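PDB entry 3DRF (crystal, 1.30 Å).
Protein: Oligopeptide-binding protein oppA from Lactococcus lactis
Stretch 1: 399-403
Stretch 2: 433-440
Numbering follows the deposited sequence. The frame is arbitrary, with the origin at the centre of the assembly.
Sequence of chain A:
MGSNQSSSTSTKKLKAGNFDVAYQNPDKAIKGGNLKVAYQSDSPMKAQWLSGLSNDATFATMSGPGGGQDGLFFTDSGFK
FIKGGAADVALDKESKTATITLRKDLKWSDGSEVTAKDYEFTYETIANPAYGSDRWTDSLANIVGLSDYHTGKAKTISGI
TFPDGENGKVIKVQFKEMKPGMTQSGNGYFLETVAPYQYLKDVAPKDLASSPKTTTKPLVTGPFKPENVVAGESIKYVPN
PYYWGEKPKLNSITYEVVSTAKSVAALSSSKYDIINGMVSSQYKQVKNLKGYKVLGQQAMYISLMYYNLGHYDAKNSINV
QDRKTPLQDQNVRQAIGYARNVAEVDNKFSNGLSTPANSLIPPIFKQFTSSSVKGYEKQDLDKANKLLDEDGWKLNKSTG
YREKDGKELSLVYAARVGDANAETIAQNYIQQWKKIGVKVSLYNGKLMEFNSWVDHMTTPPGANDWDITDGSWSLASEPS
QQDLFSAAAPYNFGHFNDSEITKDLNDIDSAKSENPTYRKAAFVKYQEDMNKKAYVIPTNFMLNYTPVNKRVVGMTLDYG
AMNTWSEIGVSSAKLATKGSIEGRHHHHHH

Stretch 1 (399-403) TGYRE
Stretch 2 (433-440) WKKIGVKV

Where a helix turns into a strand, the carbonyls of the connecting turn need donors from elsewhere, and a neighbouring strand can supply them; the contact between residues 399-403 and 433-440 of the oligopeptide-binding protein OppA is a compact example. The helix arriving from earlier in the chain gives way to a turn that includes Ile436, Gly437 and Val438, and a strand begins at Lys439 (phi/psi -91/116). Within the turn, Trp433 O accepts from both Ile436 N (3.1 Å) and Val438 N (3.0 Å), while Gly437 N donates to Lys434 O at 3.0 Å. Gly437 adopts phi/psi 76/28, and Ile436, at -104/13, precedes it with chi1 p and chi2 t.

The carbonyls of Ile436 and Gly437 are taken up by one residue of the other stretch, Arg402 (-85/155), which lies in a strand that continues later in the chain. Tyr401 and Gly437 set the register, their CA atoms 4.1 Å apart. Arg402 N donates to Gly437 O at 2.9 Å and a nearly straight 170°, and Arg402 NE donates to Ile436 O, also at 2.9 Å but with an angle of 150°. The CA-to-CB bond of Arg402 points toward the other stretch, and the side chain, chi1 m, chi2 and chi3 t, chi4 -81°, has Ile436 O at the edge of its guanidinium. Arg402 NH1 and NH2 are hydrogen-bonded elsewhere in the structure, so every nitrogen of this buried side chain is satisfied.

Such proximity leaves little room at Gly437. An ideal CB there would lie 2.8 Å from Arg402 CG, a clash, and the positive phi independently favours glycine. Gly437 CA makes a CA-H...O contact with Gly400 O at 3.6 Å, and Tyr401 CA approaches Gly437 O at 3.5 Å in another. A water bridges the carbonyls of Gly400 and Lys434, donating to Gly400 O at 2.6 Å and to Lys434 O at 2.8 Å; Lys434 O thus accepts twice, from the water and from Gly437 N. Gly400 itself sits at 81/8, where a CB would be jammed against the preceding carbonyl oxygen.

Tyr401 (-124/155) is anchored within its own stretch, Tyr401 N donating to Thr399 OG1 at 3.2 Å; Thr399 has chi1 p. Tyr401 has chi1 m and chi2 -69°; its CA-to-CB bond points sideways, but its ring comes nearer the other stretch. Lys439 CB lies over one face, 3.7 Å from the Tyr401 ring centroid and 17° off the normal, forming a CH-pi contact. Lys439 runs t, t, m, t, with Lys439 CE 3.6 Å from Tyr401 CE2, while its NZ is hydrogen-bonded elsewhere. Lys434, all t, brings Lys434 CD to 3.7 Å from Tyr401 OH.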

# COMPACT_ATOMS: atom_id res chain seq x y z
N THR A 399 18.91 -36.73 -6.23
CA THR A 399 18.04 -35.69 -6.87
C THR A 399 18.57 -34.29 -6.62
O THR A 399 18.23 -33.37 -7.33
CB THR A 399 16.63 -35.71 -6.33
OG1 THR A 399 16.69 -35.36 -4.94
CG2 THR A 399 15.93 -37.07 -6.50
N GLY A 400 19.37 -34.11 -5.59
CA GLY A 400 19.82 -32.78 -5.18
C GLY A 400 18.85 -31.95 -4.33
O GLY A 400 19.11 -30.83 -4.07
N TYR A 401 17.77 -32.58 -3.92
CA TYR A 401 16.78 -31.90 -3.09
C TYR A 401 16.54 -32.65 -1.78
O TYR A 401 16.74 -33.85 -1.68
CB TYR A 401 15.46 -31.72 -3.86
CG TYR A 401 15.63 -30.88 -5.12
CD1 TYR A 401 15.89 -29.53 -5.05
CD2 TYR A 401 15.59 -31.45 -6.36
CE1 TYR A 401 16.01 -28.75 -6.18
CE2 TYR A 401 15.74 -30.71 -7.48
CZ TYR A 401 15.97 -29.36 -7.39
OH TYR A 401 16.14 -28.57 -8.53
N ARG A 402 16.10 -31.88 -0.80
CA ARG A 402 15.85 -32.39 0.55
C ARG A 402 14.48 -33.01 0.73
O ARG A 402 13.58 -32.70 0.00
CB ARG A 402 16.06 -31.26 1.56
CG ARG A 402 17.54 -30.73 1.61
CD ARG A 402 17.60 -29.50 2.51
NE ARG A 402 18.96 -28.94 2.56
CZ ARG A 402 19.94 -29.40 3.33
NH1 ARG A 402 19.68 -30.36 4.16
NH2 ARG A 402 21.12 -28.83 3.35
N GLU A 403 14.40 -33.92 1.71
CA GLU A 403 13.19 -34.67 2.00
C GLU A 403 13.07 -34.87 3.53
O GLU A 403 14.03 -34.93 4.21
CB GLU A 403 13.24 -36.06 1.35
CG GLU A 403 13.48 -36.08 -0.16
CD GLU A 403 13.58 -37.49 -0.74
OE1 GLU A 403 13.33 -38.41 0.02
OE2 GLU A 403 13.85 -37.61 -1.87
N TRP A 433 17.91 -21.26 -4.26
CA TRP A 433 17.17 -22.24 -3.50
C TRP A 433 17.60 -23.70 -3.84
O TRP A 433 17.66 -24.51 -2.98
CB TRP A 433 15.66 -21.95 -3.70
CG TRP A 433 15.25 -20.67 -2.94
CD1 TRP A 433 15.78 -20.24 -1.80
CD2 TRP A 433 14.31 -19.69 -3.35
NE1 TRP A 433 15.21 -19.06 -1.41
CE2 TRP A 433 14.29 -18.69 -2.35
CE3 TRP A 433 13.45 -19.57 -4.43
CZ2 TRP A 433 13.45 -17.58 -2.41
CZ3 TRP A 433 12.60 -18.43 -4.51
CH2 TRP A 433 12.62 -17.44 -3.51
N LYS A 434 17.92 -23.93 -5.10
CA LYS A 434 18.48 -25.23 -5.49
C LYS A 434 19.80 -25.51 -4.74
O LYS A 434 20.03 -26.62 -4.35
CB LYS A 434 18.64 -25.28 -7.00
CG LYS A 434 19.23 -26.62 -7.52
CD LYS A 434 19.22 -26.64 -9.04
CE LYS A 434 19.68 -28.02 -9.62
NZ LYS A 434 19.94 -27.89 -11.09
N LYS A 435 20.63 -24.49 -4.54
CA LYS A 435 21.87 -24.65 -3.75
C LYS A 435 21.61 -25.15 -2.34
O LYS A 435 22.47 -25.79 -1.77
CB LYS A 435 22.69 -23.35 -3.66
CG LYS A 435 23.17 -22.76 -5.00
CD LYS A 435 23.83 -21.38 -4.77
CE LYS A 435 24.25 -20.73 -6.06
NZ LYS A 435 24.89 -19.48 -5.77
N ILE A 436 20.45 -24.86 -1.77
CA ILE A 436 20.12 -25.37 -0.41
C ILE A 436 19.15 -26.54 -0.40
O ILE A 436 18.63 -26.89 0.59
CB ILE A 436 19.61 -24.25 0.57
CG1 ILE A 436 18.29 -23.65 0.05
CG2 ILE A 436 20.74 -23.12 0.78
CD1 ILE A 436 17.50 -22.85 1.10
N GLY A 437 18.93 -27.14 -1.56
CA GLY A 437 18.13 -28.34 -1.70
C GLY A 437 16.62 -28.15 -1.62
O GLY A 437 15.90 -29.03 -1.32
N VAL A 438 16.20 -26.96 -2.02
CA VAL A 438 14.77 -26.63 -2.11
C VAL A 438 14.41 -26.47 -3.59
O VAL A 438 14.99 -25.70 -4.30
CB VAL A 438 14.48 -25.32 -1.35
CG1 VAL A 438 12.95 -24.98 -1.46
CG2 VAL A 438 14.91 -25.50 0.12
N LYS A 439 13.43 -27.24 -4.02
CA LYS A 439 12.94 -27.20 -5.38
C LYS A 439 11.78 -26.19 -5.49
O LYS A 439 10.77 -26.34 -4.90
CB LYS A 439 12.45 -28.57 -5.87
CG LYS A 439 12.13 -28.56 -7.37
CD LYS A 439 11.32 -29.78 -7.77
CE LYS A 439 12.21 -30.91 -7.88
NZ LYS A 439 11.53 -32.16 -8.41
N VAL A 440 12.01 -25.15 -6.25
CA VAL A 440 11.03 -24.06 -6.39
C VAL A 440 10.69 -23.89 -7.88
O VAL A 440 11.55 -23.83 -8.70
CB VAL A 440 11.62 -22.75 -5.79
CG1 VAL A 440 10.63 -21.57 -5.99
CG2 VAL A 440 11.90 -22.91 -4.33
O HOH W 1 21.04 -29.24 -4.68